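Local coordinates for transcriptional regulator (Pseudomonas aeruginosa, PDB 3E7Q), which probably acts as a dimeric TetR-family transcriptional repressor that binds regulatory DNA through an N-terminal helix-turn-helix domain, at residues B[79-84]-B[89-94]; B[164-169]-B[194-199]. All coordinates share one frame; numbering follows the deposited sequence.

Contact 1 of 2, residues B[79-84]-B[89-94]; sequences GAIDTA and RPRLSA
Ala84 and Ala94 meet methyl to methyl, CB to CB at 3.7 Å, where helix 58-82 ends and helix 88-99 begins. This is a tight turn between two consecutive helices of the all-helical TetR-type regulatory domain, and it lies near the surface. The CB of Ala94 also sits against the backbone of the first helix, 3.4 Å from Ala80 O. The two backbones come close here, with the CA atoms of Ile81 and Arg91 4.9 Å apart. Arg91 crosses Ile81 at about a right angle. Arg91 CD lies 4.0 Å from Ile81 CG2. CG of Arg91 is anti to its own carbonyl carbon (chi1 -61°), and the chain runs extended to NE, past Ile81 O. Beyond the contact, Arg91 NH1 is hydrogen-bonded to Gln147 of helix 124-152, which holds the far end of the side chain. Ile81 itself packs on Leu140 of that helix and on Phe95. Thr83, the first residue to leave helical geometry, bonds back to the last turn of the first helix. Gly79 O takes two bonds from it, on opposite faces of the carbonyl plane: one from Thr83 N, the other from Thr83 OG1 at 3.0 Å.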
loop_
_atom_site.group_PDB
_atom_site.type_symbol
_atom_site.label_atom_id
_atom_site.label_comp_id
_atom_site.label_asym_id
_atom_site.label_seq_id
_atom_site.Cartn_x
_atom_site.Cartn_y
_atom_site.Cartn_z
ATOM N N GLY B 79 -1.046 18.280 14.348
ATOM C CA GLY B 79 -1.228 18.489 15.783
ATOM C C GLY B 79 -0.048 17.936 16.562
ATOM O O GLY B 79 0.459 18.591 17.477
ATOM N N ALA B 80 0.374 16.720 16.190
ATOM C CA ALA B 80 1.422 16.016 16.899
ATOM C C ALA B 80 2.771 16.758 16.733
ATOM O O ALA B 80 3.483 16.944 17.727
ATOM C CB ALA B 80 1.489 14.579 16.452
ATOM N N ILE B 81 3.077 17.243 15.521
ATOM C CA ILE B 81 4.238 18.145 15.301
ATOM C C ILE B 81 4.171 19.519 16.051
ATOM O O ILE B 81 5.161 19.944 16.678
ATOM C CB ILE B 81 4.520 18.327 13.798
ATOM C CG1 ILE B 81 5.044 17.010 13.213
ATOM C CG2 ILE B 81 5.519 19.451 13.543
ATOM C CD1 ILE B 81 5.211 17.055 11.729
ATOM N N ASP B 82 2.996 20.152 16.082
ATOM C CA ASP B 82 2.839 21.482 16.684
ATOM C C ASP B 82 2.930 21.539 18.192
ATOM O O ASP B 82 3.256 22.602 18.748
ATOM C CB ASP B 82 1.512 22.127 16.249
ATOM C CG ASP B 82 1.517 22.521 14.772
ATOM O OD1 ASP B 82 2.628 22.531 14.139
ATOM O OD2 ASP B 82 0.406 22.800 14.237
ATOM N N THR B 83 2.606 20.432 18.846
ATOM C CA THR B 83 2.556 20.398 20.282
ATOM C C THR B 83 3.732 19.583 20.847
ATOM O O THR B 83 3.747 19.270 22.041
ATOM C CB THR B 83 1.186 19.820 20.808
ATOM O OG1 THR B 83 1.055 18.446 20.424
ATOM C CG2 THR B 83 -0.015 20.629 20.280
ATOM N N ALA B 84 4.678 19.211 19.980
ATOM C CA ALA B 84 5.893 18.548 20.397
ATOM C C ALA B 84 6.936 19.619 20.760
ATOM O O ALA B 84 6.921 20.696 20.163
ATOM C CB ALA B 84 6.418 17.658 19.301
ATOM N N ARG B 89 13.978 16.208 16.022
ATOM C CA ARG B 89 13.805 14.796 16.414
ATOM C C ARG B 89 12.603 14.604 17.335
ATOM O O ARG B 89 11.824 13.671 17.137
ATOM C CB ARG B 89 15.103 14.178 16.986
ATOM C CG ARG B 89 16.132 14.019 15.891
ATOM C CD ARG B 89 16.870 12.702 15.758
ATOM N NE ARG B 89 16.085 11.443 15.825
ATOM C CZ ARG B 89 16.637 10.240 15.672
ATOM N NH1 ARG B 89 17.903 10.145 15.359
ATOM N NH2 ARG B 89 15.925 9.146 15.787
ATOM N N PRO B 90 12.404 15.505 18.315
ATOM C CA PRO B 90 11.185 15.371 19.117
ATOM C C PRO B 90 9.860 15.500 18.301
ATOM O O PRO B 90 8.934 14.739 18.553
ATOM C CB PRO B 90 11.332 16.461 20.174
ATOM C CG PRO B 90 12.777 16.728 20.266
ATOM C CD PRO B 90 13.239 16.595 18.811
ATOM N N ARG B 91 9.834 16.415 17.325
ATOM C CA ARG B 91 8.734 16.582 16.357
ATOM C C ARG B 91 8.537 15.348 15.450
ATOM O O ARG B 91 7.403 14.899 15.245
ATOM C CB ARG B 91 8.957 17.815 15.466
ATOM C CG ARG B 91 9.024 19.146 16.163
ATOM C CD ARG B 91 9.088 20.335 15.198
ATOM N NE ARG B 91 8.458 21.486 15.838
ATOM C CZ ARG B 91 8.733 22.777 15.569
ATOM N NH1 ARG B 91 9.607 23.119 14.614
ATOM N NH2 ARG B 91 8.131 23.760 16.262
ATOM N N LEU B 92 9.628 14.793 14.920
ATOM C CA LEU B 92 9.539 13.531 14.173
ATOM C C LEU B 92 9.014 12.361 15.064
ATOM O O LEU B 92 8.177 11.596 14.617
ATOM C CB LEU B 92 10.875 13.113 13.510
ATOM C CG LEU B 92 11.349 13.868 12.265
ATOM C CD1 LEU B 92 12.762 13.554 12.012
ATOM C CD2 LEU B 92 10.463 13.618 11.015
ATOM N N SER B 93 9.534 12.230 16.280
ATOM C CA SER B 93 9.059 11.209 17.236
ATOM C C SER B 93 7.622 11.335 17.582
ATOM O O SER B 93 6.957 10.337 17.729
ATOM C CB SER B 93 9.860 11.247 18.535
ATOM O OG SER B 93 11.200 11.140 18.175
ATOM N N ALA B 94 7.141 12.556 17.727
ATOM C CA ALA B 94 5.733 12.771 17.979
ATOM C C ALA B 94 4.932 12.349 16.738
ATOM O O ALA B 94 3.966 11.647 16.884
ATOM C CB ALA B 94 5.458 14.224 18.376
#

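Contact 2 of 2, residues B[164-169]-B[194-199]; sequences ISLSAL and EAWVDG
This is a buried helix-helix contact in the C-terminal domain, made by one tryptophan that spans the gap between helix 159-179 and helix 186-204. The two segments run nearly antiparallel, at 159°, and their axes come no closer than 11.3 Å. Trp196 reaches into the space between them and meets Ser165, Leu166 and Leu169. Its CG is anti to the backbone N, which carries the indole across to the other helix. Leu166 covers one face of the ring. Its CB stands 3.9 Å from the centroid of the six-membered ring of Trp196, only 18° off the normal, a CH-pi contact. Leu166 CD1 lies over the same ring system nearer its rim, 3.7 Å from Trp196 CE3. Both helices belong to the helical C-terminal domain of this TetR-type regulator, and in this family the last helices commonly form the dimer interface. Here too the second subunit is close: its Ile192 packs on Ser165, and its Leu173 on Ala168. Ser165 meets the indole at the edge. Trp196 NE1 donates to Ser165 OG at 3.3 Å with an N-H...O angle of 141°, so the bond is weak. It still gives the buried indole N-H a polar partner. Leu169 and Trp196 lie alongside each other, pointing opposite ways. Leu169 CD2 rests 3.8 Å from Trp196 CB, beside the root of the ring. On the same helix as Trp196, Val197 CG2 lies at the indole edge, in the ring plane. Leu166 also packs on Leu92 of helix 88-99, and Val197 touches Phe96 of that helix.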
loop_
_atom_site.group_PDB
_atom_site.type_symbol
_atom_site.label_atom_id
_atom_site.label_comp_id
_atom_site.label_asym_id
_atom_site.label_seq_id
_atom_site.Cartn_x
_atom_site.Cartn_y
_atom_site.Cartn_z
ATOM N N ILE B 164 10.047 11.693 0.546
ATOM C CA ILE B 164 9.480 10.605 -0.180
ATOM C C ILE B 164 9.888 9.253 0.458
ATOM O O ILE B 164 9.056 8.357 0.576
ATOM C CB ILE B 164 9.858 10.622 -1.711
ATOM C CG1 ILE B 164 9.127 11.764 -2.416
ATOM C CG2 ILE B 164 9.629 9.188 -2.384
ATOM C CD1 ILE B 164 9.795 12.267 -3.703
ATOM N N SER B 165 11.118 9.132 0.918
ATOM C CA SER B 165 11.605 7.886 1.511
ATOM C C SER B 165 10.885 7.572 2.816
ATOM O O SER B 165 10.426 6.444 3.073
ATOM C CB SER B 165 13.114 8.008 1.757
ATOM O OG SER B 165 13.661 6.819 2.327
ATOM N N LEU B 166 10.872 8.560 3.690
ATOM C CA LEU B 166 10.199 8.430 4.939
ATOM C C LEU B 166 8.643 8.182 4.804
ATOM O O LEU B 166 8.099 7.345 5.529
ATOM C CB LEU B 166 10.511 9.650 5.841
ATOM C CG LEU B 166 9.986 9.548 7.288
ATOM C CD1 LEU B 166 10.505 8.238 8.014
ATOM C CD2 LEU B 166 10.301 10.837 8.078
ATOM N N SER B 167 7.955 8.921 3.935
ATOM C CA SER B 167 6.544 8.642 3.629
ATOM C C SER B 167 6.327 7.223 3.114
ATOM O O SER B 167 5.402 6.554 3.530
ATOM C CB SER B 167 5.980 9.611 2.578
ATOM O OG SER B 167 6.181 10.929 3.044
ATOM N N ALA B 168 7.177 6.789 2.209
ATOM C CA ALA B 168 7.138 5.440 1.720
ATOM C C ALA B 168 7.242 4.393 2.844
ATOM O O ALA B 168 6.461 3.449 2.887
ATOM C CB ALA B 168 8.197 5.247 0.610
ATOM N N LEU B 169 8.167 4.590 3.780
ATOM C CA LEU B 169 8.365 3.684 4.912
ATOM C C LEU B 169 7.143 3.606 5.812
ATOM O O LEU B 169 6.719 2.514 6.182
ATOM C CB LEU B 169 9.565 4.076 5.743
ATOM C CG LEU B 169 9.937 3.251 7.015
ATOM C CD1 LEU B 169 10.193 1.804 6.640
ATOM C CD2 LEU B 169 11.146 3.864 7.751
ATOM N N GLU B 194 12.382 5.644 13.916
ATOM C CA GLU B 194 13.516 6.259 14.571
ATOM C C GLU B 194 14.807 5.738 14.000
ATOM O O GLU B 194 15.775 6.485 13.919
ATOM C CB GLU B 194 13.548 5.985 16.082
ATOM C CG GLU B 194 12.383 6.440 16.882
ATOM C CD GLU B 194 12.185 7.938 16.937
ATOM O OE1 GLU B 194 13.006 8.722 16.428
ATOM O OE2 GLU B 194 11.167 8.360 17.536
ATOM N N ALA B 195 14.850 4.441 13.682
ATOM C CA ALA B 195 16.081 3.831 13.151
ATOM C C ALA B 195 16.464 4.401 11.790
ATOM O O ALA B 195 17.661 4.521 11.444
ATOM C CB ALA B 195 15.974 2.320 13.110
ATOM N N TRP B 196 15.444 4.733 10.999
ATOM C CA TRP B 196 15.646 5.399 9.736
ATOM C C TRP B 196 16.289 6.800 9.877
ATOM O O TRP B 196 17.183 7.182 9.129
ATOM C CB TRP B 196 14.272 5.579 9.072
ATOM C CG TRP B 196 14.329 6.193 7.746
ATOM C CD1 TRP B 196 14.440 5.524 6.593
ATOM C CD2 TRP B 196 14.248 7.608 7.391
ATOM N NE1 TRP B 196 14.432 6.400 5.540
ATOM C CE2 TRP B 196 14.342 7.681 5.992
ATOM C CE3 TRP B 196 14.125 8.790 8.109
ATOM C CZ2 TRP B 196 14.329 8.885 5.283
ATOM C CZ3 TRP B 196 14.104 9.998 7.407
ATOM C CH2 TRP B 196 14.187 10.028 5.997
ATOM N N VAL B 197 15.722 7.589 10.772
ATOM C CA VAL B 197 16.294 8.908 11.111
ATOM C C VAL B 197 17.704 8.779 11.613
ATOM O O VAL B 197 18.553 9.572 11.215
ATOM C CB VAL B 197 15.427 9.712 12.148
ATOM C CG1 VAL B 197 15.928 11.105 12.304
ATOM C CG2 VAL B 197 13.931 9.719 11.712
ATOM N N ASP B 198 17.946 7.777 12.474
ATOM C CA ASP B 198 19.299 7.489 12.963
ATOM C C ASP B 198 20.237 7.285 11.792
ATOM O O ASP B 198 21.348 7.810 11.775
ATOM C CB ASP B 198 19.383 6.198 13.798
ATOM C CG ASP B 198 18.738 6.296 15.168
ATOM O OD1 ASP B 198 18.341 7.375 15.633
ATOM O OD2 ASP B 198 18.637 5.229 15.798
ATOM N N GLY B 199 19.799 6.461 10.849
ATOM C CA GLY B 199 20.532 6.202 9.612
ATOM C C GLY B 199 20.950 7.442 8.844
ATOM O O GLY B 199 22.107 7.597 8.522
#

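From the N terminus, the chain leaves the predicted DNA-binding motif and runs along helix 58-82. Contact 1 then closes the short loop between that helix and helix 88-99. Contact 2 comes later and closes a longer excursion, from helix 159-179 to helix 186-204. The contacts are in series, neither nested nor crossed, with centres about 15 Å apart. Helix 88-99 joins them. Arg89 NH1 forms a salt bridge to Asp198 OD1 at 2.8 Å, and Ser93 OG probably hydrogen-bonds to Glu194 OE2. Leu92 also packs on Val197. The corner at 79-94 is thereby tied to helix 186-204, where Asp198 also pairs with Arg207 of the second subunit.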